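Local coordinates for protein esterase (Xanthomonas oryzae pv. oryzae, PDB 3H2J) that probably hydrolyses ester bonds as a lipase-like member of the alpha/beta-hydrolase superfamily, its exact substrate not being established, at residues 171-176 against 203-208; 327-332 against 358-363. One frame throughout, in Å; residues are numbered along the deposited sequence.

Contact 1: 171-176 against 203-208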
# COMPACT_ATOMS: atom_id res chain seq x y z
N MET A 171 8.15 7.66 10.35
CA MET A 171 7.63 6.31 10.50
C MET A 171 6.94 5.91 9.20
O MET A 171 6.61 6.77 8.37
CB MET A 171 6.61 6.25 11.64
CG MET A 171 7.11 6.70 13.00
SD MET A 171 5.76 6.69 14.20
CE MET A 171 6.66 7.10 15.73
N LEU A 172 6.71 4.62 9.03
CA LEU A 172 6.06 4.14 7.82
C LEU A 172 5.02 3.07 8.14
O LEU A 172 5.19 2.27 9.05
CB LEU A 172 7.09 3.55 6.85
CG LEU A 172 8.17 4.50 6.32
CD1 LEU A 172 9.22 3.69 5.57
CD2 LEU A 172 7.55 5.56 5.42
N SER A 173 3.93 3.09 7.38
CA SER A 173 2.88 2.09 7.53
C SER A 173 2.07 2.05 6.25
O SER A 173 2.16 2.96 5.42
CB SER A 173 1.97 2.44 8.71
OG SER A 173 1.15 1.33 9.04
N GLY A 174 1.30 0.99 6.07
CA GLY A 174 0.50 0.86 4.87
C GLY A 174 -0.31 -0.42 4.95
O GLY A 174 0.06 -1.34 5.68
N TYR A 175 -1.39 -0.49 4.19
CA TYR A 175 -2.26 -1.66 4.22
C TYR A 175 -2.44 -2.33 2.86
O TYR A 175 -2.68 -1.66 1.85
CB TYR A 175 -3.63 -1.25 4.78
CG TYR A 175 -4.79 -2.12 4.34
CD1 TYR A 175 -4.93 -3.43 4.82
CD2 TYR A 175 -5.75 -1.64 3.46
CE1 TYR A 175 -6.01 -4.23 4.42
CE2 TYR A 175 -6.83 -2.42 3.06
CZ TYR A 175 -6.95 -3.71 3.54
OH TYR A 175 -8.02 -4.48 3.15
N SER A 176 -2.33 -3.66 2.86
CA SER A 176 -2.47 -4.49 1.66
C SER A 176 -1.34 -4.19 0.67
O SER A 176 -0.18 -4.47 0.96
CB SER A 176 -3.85 -4.24 1.03
OG SER A 176 -4.15 -5.25 0.09
N ALA A 203 5.59 -0.20 10.21
CA ALA A 203 4.57 -1.19 10.54
C ALA A 203 3.72 -1.59 9.34
O ALA A 203 2.58 -1.16 9.20
CB ALA A 203 3.69 -0.66 11.63
N PRO A 204 4.30 -2.40 8.44
CA PRO A 204 3.56 -2.86 7.26
C PRO A 204 2.38 -3.71 7.70
O PRO A 204 2.49 -4.50 8.64
CB PRO A 204 4.61 -3.68 6.50
CG PRO A 204 5.91 -3.06 6.91
CD PRO A 204 5.71 -2.82 8.39
N ILE A 205 1.25 -3.55 7.02
CA ILE A 205 0.04 -4.29 7.36
C ILE A 205 -0.48 -5.15 6.21
O ILE A 205 -0.77 -4.64 5.13
CB ILE A 205 -1.11 -3.32 7.76
CG1 ILE A 205 -0.67 -2.43 8.92
CG2 ILE A 205 -2.37 -4.11 8.10
CD1 ILE A 205 -0.42 -3.17 10.19
N SER A 206 -0.59 -6.45 6.46
CA SER A 206 -1.11 -7.41 5.50
C SER A 206 -0.56 -7.24 4.09
O SER A 206 -1.32 -7.24 3.12
CB SER A 206 -2.64 -7.31 5.45
OG SER A 206 -3.19 -7.42 6.75
N GLY A 207 0.76 -7.12 3.99
CA GLY A 207 1.38 -6.94 2.70
C GLY A 207 2.03 -8.21 2.16
O GLY A 207 2.46 -9.07 2.92
N PRO A 208 2.10 -8.34 0.82
CA PRO A 208 2.71 -9.51 0.16
C PRO A 208 4.22 -9.35 0.01
O PRO A 208 4.72 -9.20 -1.11
CB PRO A 208 1.99 -9.53 -1.18
CG PRO A 208 1.84 -8.06 -1.48
CD PRO A 208 1.38 -7.50 -0.15

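Contact 2: 327-332 against 358-363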
# COMPACT_ATOMS: atom_id res chain seq x y z
N PRO A 327 13.11 -0.61 13.89
CA PRO A 327 12.22 -1.49 14.65
C PRO A 327 11.00 -1.66 13.76
O PRO A 327 10.41 -0.66 13.33
CB PRO A 327 11.93 -0.67 15.90
CG PRO A 327 13.24 0.02 16.13
CD PRO A 327 13.64 0.48 14.74
N THR A 328 10.63 -2.90 13.48
CA THR A 328 9.53 -3.18 12.57
C THR A 328 8.52 -4.18 13.12
O THR A 328 8.90 -5.22 13.65
CB THR A 328 10.08 -3.73 11.23
OG1 THR A 328 11.10 -2.85 10.74
CG2 THR A 328 8.98 -3.84 10.19
N LEU A 329 7.24 -3.85 12.97
CA LEU A 329 6.17 -4.72 13.44
C LEU A 329 5.23 -5.05 12.28
O LEU A 329 4.49 -4.19 11.80
CB LEU A 329 5.37 -4.04 14.56
CG LEU A 329 4.20 -4.86 15.13
CD1 LEU A 329 4.72 -6.15 15.77
CD2 LEU A 329 3.45 -4.03 16.15
N LEU A 330 5.28 -6.29 11.83
CA LEU A 330 4.43 -6.75 10.74
C LEU A 330 3.11 -7.20 11.35
O LEU A 330 3.08 -8.03 12.25
CB LEU A 330 5.11 -7.92 10.01
CG LEU A 330 6.21 -7.61 8.99
CD1 LEU A 330 7.08 -6.47 9.46
CD2 LEU A 330 7.03 -8.86 8.72
N CYS A 331 2.01 -6.63 10.88
CA CYS A 331 0.70 -7.00 11.41
C CYS A 331 -0.15 -7.61 10.32
O CYS A 331 -0.01 -7.28 9.15
CB CYS A 331 -0.00 -5.77 12.00
SG CYS A 331 -1.57 -6.09 12.89
N GLY A 332 -1.04 -8.51 10.73
CA GLY A 332 -1.92 -9.16 9.78
C GLY A 332 -2.83 -10.12 10.52
O GLY A 332 -2.84 -10.13 11.75
N GLN A 358 15.20 -7.07 14.16
CA GLN A 358 14.46 -5.83 14.36
C GLN A 358 12.98 -5.98 14.01
O GLN A 358 12.18 -5.09 14.29
CB GLN A 358 15.06 -4.74 13.47
CG GLN A 358 16.47 -4.36 13.84
CD GLN A 358 16.55 -3.80 15.24
OE1 GLN A 358 16.00 -2.74 15.52
NE2 GLN A 358 17.24 -4.51 16.12
N VAL A 359 12.63 -7.12 13.41
CA VAL A 359 11.25 -7.34 12.98
C VAL A 359 10.45 -8.34 13.80
O VAL A 359 10.92 -9.43 14.10
CB VAL A 359 11.23 -7.80 11.50
CG1 VAL A 359 9.83 -7.69 10.93
CG2 VAL A 359 12.22 -6.96 10.69
N ALA A 360 9.23 -7.95 14.13
CA ALA A 360 8.33 -8.80 14.90
C ALA A 360 7.00 -8.84 14.17
O ALA A 360 6.78 -8.08 13.23
CB ALA A 360 8.15 -8.23 16.30
N LEU A 361 6.12 -9.72 14.60
CA LEU A 361 4.81 -9.79 13.96
C LEU A 361 3.73 -9.98 15.00
O LEU A 361 3.95 -10.57 16.06
CB LEU A 361 4.75 -10.94 12.95
CG LEU A 361 4.51 -12.35 13.48
CD1 LEU A 361 4.27 -13.30 12.30
CD2 LEU A 361 5.69 -12.80 14.32
N VAL A 362 2.55 -9.45 14.69
CA VAL A 362 1.41 -9.56 15.58
C VAL A 362 0.26 -10.07 14.72
O VAL A 362 0.04 -9.59 13.60
CB VAL A 362 1.06 -8.20 16.23
CG1 VAL A 362 0.82 -7.15 15.15
CG2 VAL A 362 -0.15 -8.34 17.13
N ASP A 363 -0.45 -11.08 15.23
CA ASP A 363 -1.56 -11.71 14.52
C ASP A 363 -2.88 -11.26 15.15
O ASP A 363 -3.11 -11.47 16.34
CB ASP A 363 -1.40 -13.23 14.63
CG ASP A 363 -2.45 -14.00 13.85
OD1 ASP A 363 -3.38 -13.37 13.31
OD2 ASP A 363 -2.34 -15.24 13.79

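Contact 1: 171-176 against 203-208
I205 O receives two hydrogens from the end of strand 169-175: the N-H of S176, with N and O 2.9 Å apart, and, more weakly, the CA-H of Y175, whose CA lies 3.5 Å from that oxygen. At the other end of the parallel pairing, A203 N donates to L172 O at 2.8 Å, and between them I205 N reaches G174 O along a more bent path. G174 N and A203 O stand 4.0 Å apart, too far to bond. S173 uses that acceptor: its OG, set opposite its own backbone N (chi1 -167°), turns across to A203 O at 2.9 Å, tilted out of the carbonyl plane. A serine suits this place because its short hydroxyl can reach an acceptor that the neighbouring G174 N does not. P204, a proline, has no N-H to give, and A203 N and I205 N on either side of it do the donating.

The methyl CG2 of I205 meets the edge of the Y175 ring near its plane, 4.2 Å from CD1, while S176 CB lies over one ring face. A203, small, and I205, branched, share their side of the sheet with S173 and Y175; helix 376-396 packs on A203, I205 and Y175, and S173 lies against strand 79-85.

S176 has phi 65° and psi -115°, a strained conformation consistent with the nucleophile elbow of alpha/beta-hydrolases. Its CA-H approaches S206 O, 3.3 Å from CA, a buried carbonyl with no conventional partner. The CA-H of G207 points at S176 O. Across the contact, one N-H...O bond and weak CA-H...O contacts thus fix the S176 backbone, while its OG bonds to H377 NE2, as would suit the nucleophile of a Ser-His-Asp triad.

Contact 2: 327-332 against 358-363
L330 packs against V359 on one side of the sheet, and its side chain can be followed outward. CB sits 3.6 Å from A360 O, the carbonyl that also accepts the L330 N-H, with N and O 2.7 Å apart. CG, opposite the carbonyl carbon (chi1 -80°), is directed back toward V359 and lies 4.1 Å from its CG1. Of the two methyls, CD2 touches V359 CG1 at 3.8 Å, and CD1 is modelled at 3.3 Å from the same methyl, so short that the exact value is doubtful. The two side chains cross at a slant, so the V359 methyl meets both prongs of the leucine. T328 lies beside V359, pointing the same way; beta-branched residues such as these suit extended strands, and the T328 hydroxyl turns elsewhere, to T326 O and Q186.

Alongside this packing runs a regular parallel pairing: five backbone N-H groups donate, alternately from each strand, from T328 N to Q358 O at one end to G332 N and V362 O at the other, where the bond is longest.

L329, A360, C331 and V362 occupy the other side. L329 CD1 touches A360 CB at 4.0 Å and also meets V362 CG1. V362 CG1 stands between its own N and carbonyl carbon (chi1 56°), which brings it to 3.5 Å from C331 SG. That sulfur is joined by a disulfide to C384.

Strand 359-363 is the outermost strand at this end of the sheet. Helix 342-353, which connects the two strands in a beta-alpha-beta unit, covers L330, V359 and L361, while helix 376-396 lies against L329, C331 and V362, and strand 198-205 flanks strand 328-332.

How the contacts relate
Contacts 1 and 2 are successive parallel pairings in one sheet, their centres about 10 Å apart, with strands 198-205 and 328-332 as the neighbours that join them. Probable backbone hydrogen bonds connect the two, S206 N to C331 O at 2.9 Å and P204 O to C331 N at 3.1 Å. Packing adds to this where A203 CB meets L329 O at 3.6 Å. Helix 376-396 spans both: it packs on A203 and I205 of contact 1 and is tied to contact 2 through the C331-C384 disulfide. Contact 1 carries the putative nucleophile S176, while G332 of contact 2 lies near the probable triad without touching it.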